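Long-range contacts in LamCAT (Aquimarina, PDB 6JH5), which probably hydrolyses the beta-1,3-glucan laminarin, as a marine bacterial laminarinase of glycoside hydrolase family 16: residues 14-19 with 42-47; 51-56 with 221-226; 65-70 with 201-206; 94-99 with 119-124. All blocks are in the same frame, centred on the assembly; numbering follows the deposited sequence.

Contact 1: 14-19 with 42-47; sequences NGISSD and ENATVE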
loop_
_atom_site.group_PDB
_atom_site.type_symbol
_atom_site.label_atom_id
_atom_site.label_comp_id
_atom_site.label_asym_id
_atom_site.label_seq_id
_atom_site.Cartn_x
_atom_site.Cartn_y
_atom_site.Cartn_z
ATOM N N ASN A 14 -17.800 11.171 4.981
ATOM C CA ASN A 14 -17.649 12.578 5.414
ATOM C C ASN A 14 -16.250 12.860 5.972
ATOM O O ASN A 14 -15.837 14.025 5.990
ATOM C CB ASN A 14 -18.751 12.928 6.412
ATOM C CG ASN A 14 -20.143 12.707 5.853
ATOM O OD1 ASN A 14 -20.867 11.820 6.293
ATOM N ND2 ASN A 14 -20.493 13.480 4.852
ATOM N N GLY A 15 -15.555 11.827 6.422
ATOM C CA GLY A 15 -14.250 12.023 7.054
ATOM C C GLY A 15 -13.462 10.732 7.077
ATOM O O GLY A 15 -13.895 9.783 6.509
ATOM N N ILE A 16 -12.310 10.783 7.715
ATOM C CA ILE A 16 -11.422 9.608 7.816
ATOM C C ILE A 16 -11.763 8.941 9.136
ATOM O O ILE A 16 -11.797 9.601 10.121
ATOM C CB ILE A 16 -9.964 10.080 7.749
ATOM C CG1 ILE A 16 -9.706 10.759 6.402
ATOM C CG2 ILE A 16 -9.041 8.904 7.983
ATOM C CD1 ILE A 16 -8.347 11.318 6.247
ATOM N N SER A 17 -11.983 7.649 9.098
ATOM C CA SER A 17 -12.348 7.006 10.371
ATOM C C SER A 17 -11.171 7.013 11.332
ATOM O O SER A 17 -10.045 7.067 10.944
ATOM C CB SER A 17 -12.830 5.650 10.146
ATOM O OG SER A 17 -11.769 4.792 9.885
ATOM N N SER A 18 -11.489 6.739 12.588
ATOM C CA SER A 18 -10.491 6.701 13.677
ATOM C C SER A 18 -9.719 5.379 13.638
ATOM O O SER A 18 -8.826 5.188 14.414
ATOM C CB SER A 18 -11.160 6.905 14.977
ATOM O OG SER A 18 -11.880 5.757 15.303
ATOM N N ASP A 19 -10.014 4.543 12.638
ATOM C CA ASP A 19 -9.278 3.269 12.445
ATOM C C ASP A 19 -7.916 3.558 11.808
ATOM O O ASP A 19 -7.147 2.685 11.716
ATOM C CB ASP A 19 -10.100 2.244 11.662
ATOM C CG ASP A 19 -11.390 1.864 12.371
ATOM O OD1 ASP A 19 -11.401 1.919 13.565
ATOM O OD2 ASP A 19 -12.357 1.576 11.697
ATOM N N GLU A 42 -1.890 16.633 7.558
ATOM C CA GLU A 42 -2.530 17.714 6.770
ATOM C C GLU A 42 -2.668 17.351 5.293
ATOM O O GLU A 42 -3.545 17.841 4.651
ATOM C CB GLU A 42 -1.761 19.015 6.922
ATOM C CG GLU A 42 -1.970 19.626 8.282
ATOM C CD GLU A 42 -0.961 19.210 9.332
ATOM O OE1 GLU A 42 -0.295 18.209 9.147
ATOM O OE2 GLU A 42 -0.864 19.902 10.312
ATOM N N ASN A 43 -1.846 16.422 4.835
ATOM C CA ASN A 43 -1.879 15.998 3.417
ATOM C C ASN A 43 -3.027 15.022 3.142
ATOM O O ASN A 43 -3.189 14.653 2.014
ATOM C CB ASN A 43 -0.528 15.456 2.969
ATOM C CG ASN A 43 0.537 16.526 2.951
ATOM O OD1 ASN A 43 0.897 17.041 3.980
ATOM N ND2 ASN A 43 1.029 16.848 1.777
ATOM N N ALA A 44 -3.765 14.648 4.178
ATOM C CA ALA A 44 -4.922 13.749 4.033
ATOM C C ALA A 44 -6.204 14.525 4.323
ATOM O O ALA A 44 -6.305 15.119 5.345
ATOM C CB ALA A 44 -4.790 12.556 4.939
ATOM N N THR A 45 -7.117 14.485 3.374
ATOM C CA THR A 45 -8.421 15.159 3.465
ATOM C C THR A 45 -9.488 14.249 2.865
ATOM O O THR A 45 -9.149 13.210 2.333
ATOM C CB THR A 45 -8.423 16.488 2.700
ATOM O OG1 THR A 45 -8.155 16.252 1.322
ATOM C CG2 THR A 45 -7.459 17.487 3.291
ATOM N N VAL A 46 -10.744 14.627 3.067
ATOM C CA VAL A 46 -11.862 13.912 2.420
ATOM C C VAL A 46 -12.641 14.942 1.616
ATOM O O VAL A 46 -12.970 15.978 2.149
ATOM C CB VAL A 46 -12.785 13.185 3.411
ATOM C CG1 VAL A 46 -14.076 12.762 2.760
ATOM C CG2 VAL A 46 -12.088 11.989 4.016
ATOM N N GLU A 47 -12.838 14.643 0.353
ATOM C CA GLU A 47 -13.635 15.536 -0.496
ATOM C C GLU A 47 -14.600 14.704 -1.301
ATOM O O GLU A 47 -14.173 13.746 -1.893
ATOM C CB GLU A 47 -12.786 16.118 -1.601
ATOM C CG GLU A 47 -11.719 17.059 -1.147
ATOM C CD GLU A 47 -10.952 17.544 -2.369
ATOM O OE1 GLU A 47 -11.404 17.287 -3.486
ATOM O OE2 GLU A 47 -9.929 18.100 -2.195
HETATM O O HOH W 1 -16.120 16.006 3.264
#

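Contact 2: 51-56 with 221-226; sequences LVITAK and ARMLVD. With CA (calcium ion), chain B.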
loop_
_atom_site.group_PDB
_atom_site.type_symbol
_atom_site.label_atom_id
_atom_site.label_comp_id
_atom_site.label_asym_id
_atom_site.label_seq_id
_atom_site.Cartn_x
_atom_site.Cartn_y
_atom_site.Cartn_z
ATOM N N LEU A 51 -11.202 9.694 0.045
ATOM C CA LEU A 51 -9.982 10.099 0.760
ATOM C C LEU A 51 -9.092 10.739 -0.309
ATOM O O LEU A 51 -9.034 10.216 -1.405
ATOM C CB LEU A 51 -9.274 8.864 1.329
ATOM C CG LEU A 51 -7.813 9.064 1.710
ATOM C CD1 LEU A 51 -7.671 9.933 2.949
ATOM C CD2 LEU A 51 -7.151 7.726 1.946
ATOM N N VAL A 52 -8.500 11.863 0.018
ATOM C CA VAL A 52 -7.539 12.493 -0.904
ATOM C C VAL A 52 -6.202 12.539 -0.196
ATOM O O VAL A 52 -6.129 13.143 0.821
ATOM C CB VAL A 52 -7.950 13.925 -1.259
ATOM C CG1 VAL A 52 -6.957 14.545 -2.222
ATOM C CG2 VAL A 52 -9.349 13.961 -1.821
ATOM N N ILE A 53 -5.204 11.882 -0.768
ATOM C CA ILE A 53 -3.825 12.032 -0.258
ATOM C C ILE A 53 -3.145 12.966 -1.259
ATOM O O ILE A 53 -3.078 12.618 -2.395
ATOM C CB ILE A 53 -3.112 10.681 -0.159
ATOM C CG1 ILE A 53 -3.670 9.872 1.010
ATOM C CG2 ILE A 53 -1.619 10.906 -0.012
ATOM C CD1 ILE A 53 -3.047 8.516 1.182
ATOM N N THR A 54 -2.721 14.129 -0.797
ATOM C CA THR A 54 -2.118 15.114 -1.710
ATOM C C THR A 54 -0.624 15.185 -1.448
ATOM O O THR A 54 -0.273 15.358 -0.329
ATOM C CB THR A 54 -2.721 16.501 -1.458
ATOM O OG1 THR A 54 -4.122 16.411 -1.622
ATOM C CG2 THR A 54 -2.175 17.564 -2.386
ATOM N N ALA A 55 0.179 14.996 -2.488
ATOM C CA ALA A 55 1.628 15.204 -2.341
ATOM C C ALA A 55 1.905 16.643 -2.769
ATOM O O ALA A 55 1.338 17.077 -3.732
ATOM C CB ALA A 55 2.413 14.220 -3.164
ATOM N N LYS A 56 2.744 17.334 -2.016
ATOM C CA LYS A 56 3.002 18.760 -2.313
ATOM C C LYS A 56 4.492 19.087 -2.318
ATOM O O LYS A 56 5.244 18.405 -1.707
ATOM C CB LYS A 56 2.387 19.619 -1.204
ATOM C CG LYS A 56 0.881 19.498 -1.071
ATOM C CD LYS A 56 0.312 20.358 0.027
ATOM C CE LYS A 56 -1.197 20.241 0.100
ATOM N NZ LYS A 56 -1.707 20.598 1.446
ATOM N N ALA A 221 -0.200 16.819 -6.312
ATOM C CA ALA A 221 -0.670 15.576 -6.943
ATOM C C ALA A 221 -1.643 14.876 -5.995
ATOM O O ALA A 221 -1.345 14.790 -4.849
ATOM C CB ALA A 221 0.519 14.712 -7.244
ATOM N N ARG A 222 -2.727 14.362 -6.542
ATOM C CA ARG A 222 -3.785 13.755 -5.701
ATOM C C ARG A 222 -3.965 12.260 -5.945
ATOM O O ARG A 222 -4.178 11.858 -7.052
ATOM C CB ARG A 222 -5.106 14.475 -5.977
ATOM C CG ARG A 222 -5.128 15.885 -5.428
ATOM C CD ARG A 222 -6.164 16.758 -6.088
ATOM N NE ARG A 222 -7.509 16.241 -6.117
ATOM C CZ ARG A 222 -8.437 16.579 -5.259
ATOM N NH1 ARG A 222 -8.140 17.388 -4.268
ATOM N NH2 ARG A 222 -9.649 16.107 -5.389
ATOM N N MET A 223 -3.911 11.517 -4.855
ATOM C CA MET A 223 -4.249 10.080 -4.872
ATOM C C MET A 223 -5.646 9.994 -4.241
ATOM O O MET A 223 -5.816 10.480 -3.149
ATOM C CB MET A 223 -3.233 9.262 -4.069
ATOM C CG MET A 223 -3.612 7.831 -3.876
ATOM S SD MET A 223 -2.283 7.023 -2.904
ATOM C CE MET A 223 -2.904 5.346 -2.806
ATOM N N LEU A 224 -6.595 9.432 -4.978
ATOM C CA LEU A 224 -7.991 9.341 -4.508
ATOM C C LEU A 224 -8.381 7.904 -4.153
ATOM O O LEU A 224 -8.215 7.032 -4.962
ATOM C CB LEU A 224 -8.907 9.876 -5.603
ATOM C CG LEU A 224 -8.457 11.204 -6.204
ATOM C CD1 LEU A 224 -9.370 11.566 -7.360
ATOM C CD2 LEU A 224 -8.463 12.307 -5.168
ATOM N N VAL A 225 -8.932 7.728 -2.960
ATOM C CA VAL A 225 -9.405 6.382 -2.560
ATOM C C VAL A 225 -10.902 6.493 -2.251
ATOM O O VAL A 225 -11.257 7.226 -1.391
ATOM C CB VAL A 225 -8.594 5.859 -1.369
ATOM C CG1 VAL A 225 -9.016 4.450 -1.023
ATOM C CG2 VAL A 225 -7.107 5.904 -1.663
ATOM N N ASP A 226 -11.705 5.841 -3.068
ATOM C CA ASP A 226 -13.176 5.825 -2.910
ATOM C C ASP A 226 -13.534 5.026 -1.661
ATOM O O ASP A 226 -14.383 5.451 -0.916
ATOM C CB ASP A 226 -13.802 5.282 -4.191
ATOM C CG ASP A 226 -15.298 5.492 -4.292
ATOM O OD1 ASP A 226 -15.836 6.226 -3.480
ATOM O OD2 ASP A 226 -15.863 4.887 -5.147
HETATM CA CA CA B . -16.539 6.763 -0.859
HETATM O O HOH W 2 -5.688 18.249 -2.984
HETATM O O HOH W 3 -18.100 4.561 -0.898
#

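Contact 3: 65-70 with 201-206; sequences YTSTRM and LNMAIG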
loop_
_atom_site.group_PDB
_atom_site.type_symbol
_atom_site.label_atom_id
_atom_site.label_comp_id
_atom_site.label_asym_id
_atom_site.label_seq_id
_atom_site.Cartn_x
_atom_site.Cartn_y
_atom_site.Cartn_z
ATOM N N TYR A 65 9.251 17.751 -0.064
ATOM C CA TYR A 65 7.927 17.240 -0.466
ATOM C C TYR A 65 7.200 16.747 0.788
ATOM O O TYR A 65 7.822 16.302 1.713
ATOM C CB TYR A 65 8.034 16.081 -1.463
ATOM C CG TYR A 65 8.874 16.376 -2.674
ATOM C CD1 TYR A 65 8.334 17.000 -3.773
ATOM C CD2 TYR A 65 10.213 16.058 -2.696
ATOM C CE1 TYR A 65 9.111 17.285 -4.881
ATOM C CE2 TYR A 65 11.001 16.335 -3.792
ATOM C CZ TYR A 65 10.451 16.955 -4.889
ATOM O OH TYR A 65 11.225 17.242 -5.962
ATOM N N THR A 66 5.887 16.865 0.750
ATOM C CA THR A 66 5.030 16.336 1.828
ATOM C C THR A 66 3.985 15.423 1.205
ATOM O O THR A 66 3.639 15.596 0.072
ATOM C CB THR A 66 4.361 17.439 2.651
ATOM O OG1 THR A 66 3.578 18.230 1.772
ATOM C CG2 THR A 66 5.376 18.265 3.402
ATOM N N SER A 67 3.550 14.461 1.994
ATOM C CA SER A 67 2.522 13.505 1.547
ATOM C C SER A 67 1.920 12.831 2.785
ATOM O O SER A 67 2.090 13.333 3.855
ATOM C CB SER A 67 3.070 12.504 0.568
ATOM O OG SER A 67 2.035 11.762 -0.011
ATOM N N THR A 68 1.189 11.753 2.581
ATOM C CA THR A 68 0.583 11.061 3.738
ATOM C C THR A 68 0.909 9.563 3.704
ATOM O O THR A 68 0.948 9.021 2.641
ATOM C CB THR A 68 -0.945 11.228 3.740
ATOM O OG1 THR A 68 -1.187 12.526 4.251
ATOM C CG2 THR A 68 -1.697 10.254 4.622
ATOM N N ARG A 69 1.174 9.000 4.865
ATOM C CA ARG A 69 1.279 7.537 5.046
ATOM C C ARG A 69 0.347 7.216 6.215
ATOM O O ARG A 69 0.597 7.699 7.284
ATOM C CB ARG A 69 2.710 7.087 5.316
ATOM C CG ARG A 69 2.876 5.595 5.555
ATOM C CD ARG A 69 4.300 5.142 5.364
ATOM N NE ARG A 69 4.574 3.934 6.104
ATOM C CZ ARG A 69 5.638 3.178 5.911
ATOM N NH1 ARG A 69 6.485 3.473 4.944
ATOM N NH2 ARG A 69 5.849 2.124 6.674
ATOM N N MET A 70 -0.690 6.434 5.967
ATOM C CA MET A 70 -1.666 6.164 7.039
ATOM C C MET A 70 -1.857 4.651 7.166
ATOM O O MET A 70 -1.670 3.976 6.193
ATOM C CB MET A 70 -2.976 6.895 6.749
ATOM C CG MET A 70 -3.549 6.573 5.412
ATOM S SD MET A 70 -4.779 7.792 4.815
ATOM C CE MET A 70 -6.230 7.327 5.768
ATOM N N LEU A 201 -1.914 2.926 3.411
ATOM C CA LEU A 201 -2.078 3.741 2.190
ATOM C C LEU A 201 -1.026 4.847 2.230
ATOM O O LEU A 201 -0.886 5.445 3.244
ATOM C CB LEU A 201 -3.469 4.373 2.130
ATOM C CG LEU A 201 -4.606 3.427 1.779
ATOM C CD1 LEU A 201 -5.930 4.105 2.054
ATOM C CD2 LEU A 201 -4.536 2.962 0.337
ATOM N N ASN A 202 -0.349 5.077 1.119
ATOM C CA ASN A 202 0.587 6.217 1.108
ATOM C C ASN A 202 0.916 6.617 -0.325
ATOM O O ASN A 202 0.612 5.894 -1.203
ATOM C CB ASN A 202 1.908 5.901 1.810
ATOM C CG ASN A 202 2.777 4.950 1.017
ATOM O OD1 ASN A 202 2.569 3.769 1.030
ATOM N ND2 ASN A 202 3.741 5.477 0.298
ATOM N N MET A 203 1.479 7.804 -0.462
ATOM C CA MET A 203 2.094 8.177 -1.752
ATOM C C MET A 203 3.491 8.709 -1.424
ATOM O O MET A 203 3.597 9.746 -0.796
ATOM C CB MET A 203 1.289 9.210 -2.539
ATOM C CG MET A 203 2.002 9.640 -3.815
ATOM S SD MET A 203 0.796 10.218 -5.053
ATOM C CE MET A 203 0.014 11.569 -4.182
ATOM N N ALA A 204 4.510 7.953 -1.796
ATOM C CA ALA A 204 5.889 8.425 -1.568
ATOM C C ALA A 204 6.361 9.196 -2.801
ATOM O O ALA A 204 5.790 9.026 -3.837
ATOM C CB ALA A 204 6.809 7.264 -1.293
ATOM N N ILE A 205 7.363 10.045 -2.602
ATOM C CA ILE A 205 7.975 10.811 -3.718
ATOM C C ILE A 205 9.453 10.456 -3.744
ATOM O O ILE A 205 10.121 10.677 -2.781
ATOM C CB ILE A 205 7.808 12.316 -3.504
ATOM C CG1 ILE A 205 6.341 12.740 -3.413
ATOM C CG2 ILE A 205 8.561 13.075 -4.583
ATOM C CD1 ILE A 205 5.544 12.408 -4.629
ATOM N N GLY A 206 9.892 9.789 -4.796
ATOM C CA GLY A 206 11.306 9.400 -4.876
ATOM C C GLY A 206 11.606 8.129 -4.117
ATOM O O GLY A 206 10.787 7.676 -3.384
#

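Contact 4: 94-99 with 119-124; sequences GSWPAF and IMEHVN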
loop_
_atom_site.group_PDB
_atom_site.type_symbol
_atom_site.label_atom_id
_atom_site.label_comp_id
_atom_site.label_asym_id
_atom_site.label_seq_id
_atom_site.Cartn_x
_atom_site.Cartn_y
_atom_site.Cartn_z
ATOM N N GLY A 94 8.779 10.102 -10.461
ATOM C CA GLY A 94 9.089 10.151 -9.023
ATOM C C GLY A 94 7.943 9.708 -8.132
ATOM O O GLY A 94 8.171 9.476 -6.988
ATOM N N SER A 95 6.765 9.564 -8.701
ATOM C CA SER A 95 5.589 9.186 -7.886
ATOM C C SER A 95 5.660 7.724 -7.433
ATOM O O SER A 95 6.102 6.905 -8.175
ATOM C CB SER A 95 4.319 9.453 -8.635
ATOM O OG SER A 95 4.211 8.598 -9.733
ATOM N N TRP A 96 5.191 7.463 -6.220
ATOM C CA TRP A 96 5.195 6.072 -5.703
ATOM C C TRP A 96 3.980 5.808 -4.798
ATOM O O TRP A 96 4.148 5.717 -3.607
ATOM C CB TRP A 96 6.522 5.798 -5.014
ATOM C CG TRP A 96 6.809 4.366 -4.721
ATOM C CD1 TRP A 96 6.071 3.255 -5.014
ATOM C CD2 TRP A 96 7.970 3.903 -4.036
ATOM N NE1 TRP A 96 6.704 2.136 -4.555
ATOM C CE2 TRP A 96 7.869 2.510 -3.953
ATOM C CE3 TRP A 96 9.065 4.549 -3.461
ATOM C CZ2 TRP A 96 8.842 1.739 -3.335
ATOM C CZ3 TRP A 96 10.031 3.777 -2.869
ATOM C CH2 TRP A 96 9.910 2.398 -2.799
ATOM N N PRO A 97 2.767 5.735 -5.365
ATOM C CA PRO A 97 1.571 5.392 -4.609
ATOM C C PRO A 97 1.530 3.893 -4.249
ATOM O O PRO A 97 2.026 3.100 -4.965
ATOM C CB PRO A 97 0.395 5.798 -5.509
ATOM C CG PRO A 97 0.984 6.094 -6.868
ATOM C CD PRO A 97 2.484 6.037 -6.767
ATOM N N ALA A 98 0.893 3.596 -3.120
ATOM C CA ALA A 98 0.792 2.195 -2.673
ATOM C C ALA A 98 -0.416 1.952 -1.765
ATOM O O ALA A 98 -0.817 2.814 -1.026
ATOM C CB ALA A 98 2.059 1.799 -1.969
ATOM N N PHE A 99 -0.922 0.734 -1.868
ATOM C CA PHE A 99 -1.977 0.141 -1.015
ATOM C C PHE A 99 -1.388 -1.211 -0.592
ATOM O O PHE A 99 -1.115 -2.016 -1.441
ATOM C CB PHE A 99 -3.271 0.054 -1.818
ATOM C CG PHE A 99 -4.387 -0.758 -1.221
ATOM C CD1 PHE A 99 -4.735 -0.643 0.103
ATOM C CD2 PHE A 99 -5.109 -1.615 -2.017
ATOM C CE1 PHE A 99 -5.775 -1.390 0.619
ATOM C CE2 PHE A 99 -6.138 -2.371 -1.495
ATOM C CZ PHE A 99 -6.481 -2.244 -0.182
ATOM N N ILE A 119 -0.602 -4.788 -2.223
ATOM C CA ILE A 119 -1.786 -5.072 -3.068
ATOM C C ILE A 119 -1.675 -4.282 -4.367
ATOM O O ILE A 119 -2.070 -4.776 -5.380
ATOM C CB ILE A 119 -3.047 -4.740 -2.259
ATOM C CG1 ILE A 119 -3.075 -5.574 -0.977
ATOM C CG2 ILE A 119 -4.279 -4.998 -3.108
ATOM C CD1 ILE A 119 -4.124 -5.128 0.022
ATOM N N MET A 120 -1.221 -3.045 -4.246
ATOM C CA MET A 120 -0.992 -2.178 -5.415
ATOM C C MET A 120 0.226 -1.291 -5.161
ATOM O O MET A 120 0.287 -0.686 -4.128
ATOM C CB MET A 120 -2.197 -1.264 -5.692
ATOM C CG MET A 120 -2.086 -0.368 -6.914
ATOM S SD MET A 120 -0.985 1.091 -6.779
ATOM C CE MET A 120 -1.846 2.068 -5.548
ATOM N N GLU A 121 1.156 -1.331 -6.104
ATOM C CA GLU A 121 2.224 -0.318 -6.154
ATOM C C GLU A 121 2.317 0.205 -7.590
ATOM O O GLU A 121 2.142 -0.556 -8.479
ATOM C CB GLU A 121 3.584 -0.827 -5.717
ATOM C CG GLU A 121 3.706 -0.914 -4.216
ATOM C CD GLU A 121 5.068 -1.470 -3.846
ATOM O OE1 GLU A 121 5.257 -2.642 -4.070
ATOM O OE2 GLU A 121 5.916 -0.683 -3.458
ATOM N N HIS A 122 2.571 1.492 -7.729
ATOM C CA HIS A 122 2.802 2.076 -9.062
ATOM C C HIS A 122 3.996 3.022 -8.959
ATOM O O HIS A 122 4.127 3.640 -7.944
ATOM C CB HIS A 122 1.566 2.820 -9.565
ATOM C CG HIS A 122 1.743 3.421 -10.915
ATOM N ND1 HIS A 122 2.074 4.730 -11.093
ATOM C CD2 HIS A 122 1.709 2.875 -12.138
ATOM C CE1 HIS A 122 2.198 4.964 -12.370
ATOM N NE2 HIS A 122 1.973 3.867 -13.024
ATOM N N VAL A 123 4.802 3.092 -10.014
ATOM C CA VAL A 123 5.932 4.055 -9.986
ATOM C C VAL A 123 5.954 4.865 -11.272
ATOM O O VAL A 123 5.581 4.360 -12.302
ATOM C CB VAL A 123 7.316 3.413 -9.791
ATOM C CG1 VAL A 123 7.549 2.885 -8.388
ATOM C CG2 VAL A 123 7.584 2.353 -10.827
ATOM N N ASN A 124 6.365 6.106 -11.116
ATOM C CA ASN A 124 6.641 6.968 -12.277
ATOM C C ASN A 124 5.424 7.039 -13.207
ATOM O O ASN A 124 4.369 7.300 -12.734
ATOM C CB ASN A 124 7.933 6.492 -12.930
ATOM C CG ASN A 124 9.132 6.644 -12.020
ATOM O OD1 ASN A 124 9.195 7.565 -11.248
ATOM N ND2 ASN A 124 10.050 5.713 -12.110
HETATM O O HOH W 4 2.091 6.987 -9.634
#

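Contact 1: 14-19 with 42-47
Asn14 O and Val46 O are bridged by one water that donates weakly to both, lying 3.4 Å from Asn14 O and 3.3 Å from Val46 O. No direct hydrogen bond joins 14-19 to 42-47, and the remaining contact is apolar. Val46 has the largest share and divides the work between its two methyls. CG1, anti to the backbone N (chi1 166°), lies against the Asn14 carbonyl, 3.9 Å from Asn14 C. Val46 CG2, on the backbone N side, presses on the next peptide at 3.6 Å from Gly15 C. That same Val46 CG2 is 3.6 Å from Ile16 CG1, where the two side chains slide past each other in opposite directions. The extended end of Ile16 then carries its CD1 along strand 44-47 to 4.0 Å from Ala44 CB. Ala44 and Val46 thus turn toward the loop, while Thr45 between them turns away. Ile16 also touches Leu51, Met70 and Phe22, which continues its hydrocarbon surroundings toward the neighbouring strands. The far end of the loop is tied by a salt bridge from Asp19 to Arg75. With only a weak water bridge as polar link between the segments, the loop between strands 5-10 and 21-22 is held to strand 44-47 chiefly by hydrophobic packing of Ile16 and Val46.

Contact 2: 51-56 with 221-226
Val52 holds CG1 anti to its backbone N (chi1 -179°) and Arg222 bends at chi3 (53°), which together lay one face of the guanidinium over the valine methyl. Val52 CG1 stands 3.7 Å from Arg222 NH1, offset toward the rim of the flat group. A water meets the guanidinium in plane at its edge and accepts from Arg222 NH1 at 2.9 Å; the same water lies 2.8 Å from Thr54 OG1, tying neighbouring side chains on one face of the sheet. The stronger partner of NH1 is Glu47, through a salt bridge. On this face Val52 CG2 also packs beside Leu224 CD2, 3.8 Å away. Leu51, Ile53, Ala55, Ala221, Met223 and Val225 point to the other, buried face, where the side chains of Leu51 and Val225 lie side by side, Leu51 CD2 4.0 Å from Val225 CG2. Between the faces the strands form an antiparallel ladder in which Leu51-Val225, Ile53-Met223 and Ala55-Ala221 are hydrogen-bonded pairs; the bond from Met223 N to Ile53 O, 2.8 Å, is nearly straight at 177°. Where the chain turns a corner beyond Val225, Asp226 chelates the calcium ion through its backbone O at 2.5 Å and its OD1 at 2.8 Å. A second water joins the site, while Asp226 OD2 pairs with Arg86. The inner face is thus apolar, the outer face mixes apolar Val52 and Leu224 with charge and water, and at the end a calcium ion ties the corner to Glu11 O and Gly49 O.

Contact 3: 65-70 with 201-206
Tyr65 lays one face of its ring against Ile205, whose CG2 sits over the ring centre as a CH-pi contact, 3.8 Å from the centroid of the Tyr65 ring and 11° off its normal. The two side chains cross at about a right angle, and the phenol end runs on to a hydrogen bond with Asn216. Two residues along, Ser67 turns OG anti to its backbone N (chi1 -170°), which carries the hydroxyl across the gap between the chains. It donates to Met203 O at 2.7 Å, in the carbonyl plane and on a lone pair, so a side chain does here what a backbone N-H would do in a regular ladder. The strand is broken at Thr68, and the bond from Met203 N to Thr68 O is weak at 3.4 Å; Asn202 CA comes in beside it, 3.2 Å from the same Thr68 O. Regular pairing resumes at Met70, whose N donates to Leu201 O at 2.9 Å, with Leu201 N returning a bond to Met70 O at 3.0 Å. Side chains part to two faces there. Met70 and Leu201 run side by side toward the buried interior, their neighbours including Leu51 and Phe99. Arg69 and Asn202 pair on the other face, Arg69 CB 3.8 Å from Asn202 CB, and Asn202 OD1 accepts from Trp100 NE1. An antiparallel pairing with one apolar face turned to the core and a polar one beside Trp100 of strand 95-103 is consistent with the concave sheet of the family 16 beta-sandwich (jelly roll), whose cleft receives the glucan in relatives.

Contact 4: 94-99 with 119-124
Phe99 and Met120 form an antiparallel hydrogen-bonded pair, and Ile119 joins Met120 opposite Phe99 to make a classic beta bulge. Phe99 O takes Met120 N at 3.0 Å and, only weakly, Ile119 N at 2.9 Å. Ile119, Met120 and Glu121 fall in the sequence Glu-Ile-Asp-Ile-Met-Glu, which matches the catalytic signature of bulge-bearing family 16 enzymes. Ile119 crosses the Phe99 ring obliquely and sets CD1 over one face, 3.9 Å from the ring centroid of Phe99, within the core that Val83 and Ile199 also line. On the face shared with Ala98, Glu121 lies alongside Trp96, whose NE1 donates to Glu121 OE2 at 3.1 Å. The bond is bent (143°), and OE2 is met from above the carboxylate plane; Asp118 stands close to the other oxygen. Trp96 CG is anti to the backbone N (chi1 -166°), which brings one face of the indole to Val123 CG1, 4.0 Å from the centroid of the five-membered ring of Trp96. Trp209 meets the same indole with planes at about 80°. At the far end Asn124 OD1 accepts from Gly94 N in the plane of its amide, a bond of 2.7 Å.

Contact 1 lies at the surface, whereas contacts 2, 3 and 4 are buried strand pairings, regular in contact 2 and interrupted in contacts 3 and 4. Strand 50-60 pairs with strands 44-47, 63-71 and 221-232 and so links contacts 1, 2 and 3. Contacts 3 and 4 share the neighbouring strands 197-205 and 95-103, where Trp96 and Ala204 pair through their backbones; Met223 of contact 2 packs against both strands, as between the two layers of a beta-sandwich. Chemistry follows place: hydrophobic packing and water at 14-19, regular backbone bonds and calcium at 221-226, a serine hydroxyl bonded to a backbone carbonyl at 65-70, and a bulge with a carboxylate-indole pair at 119-124.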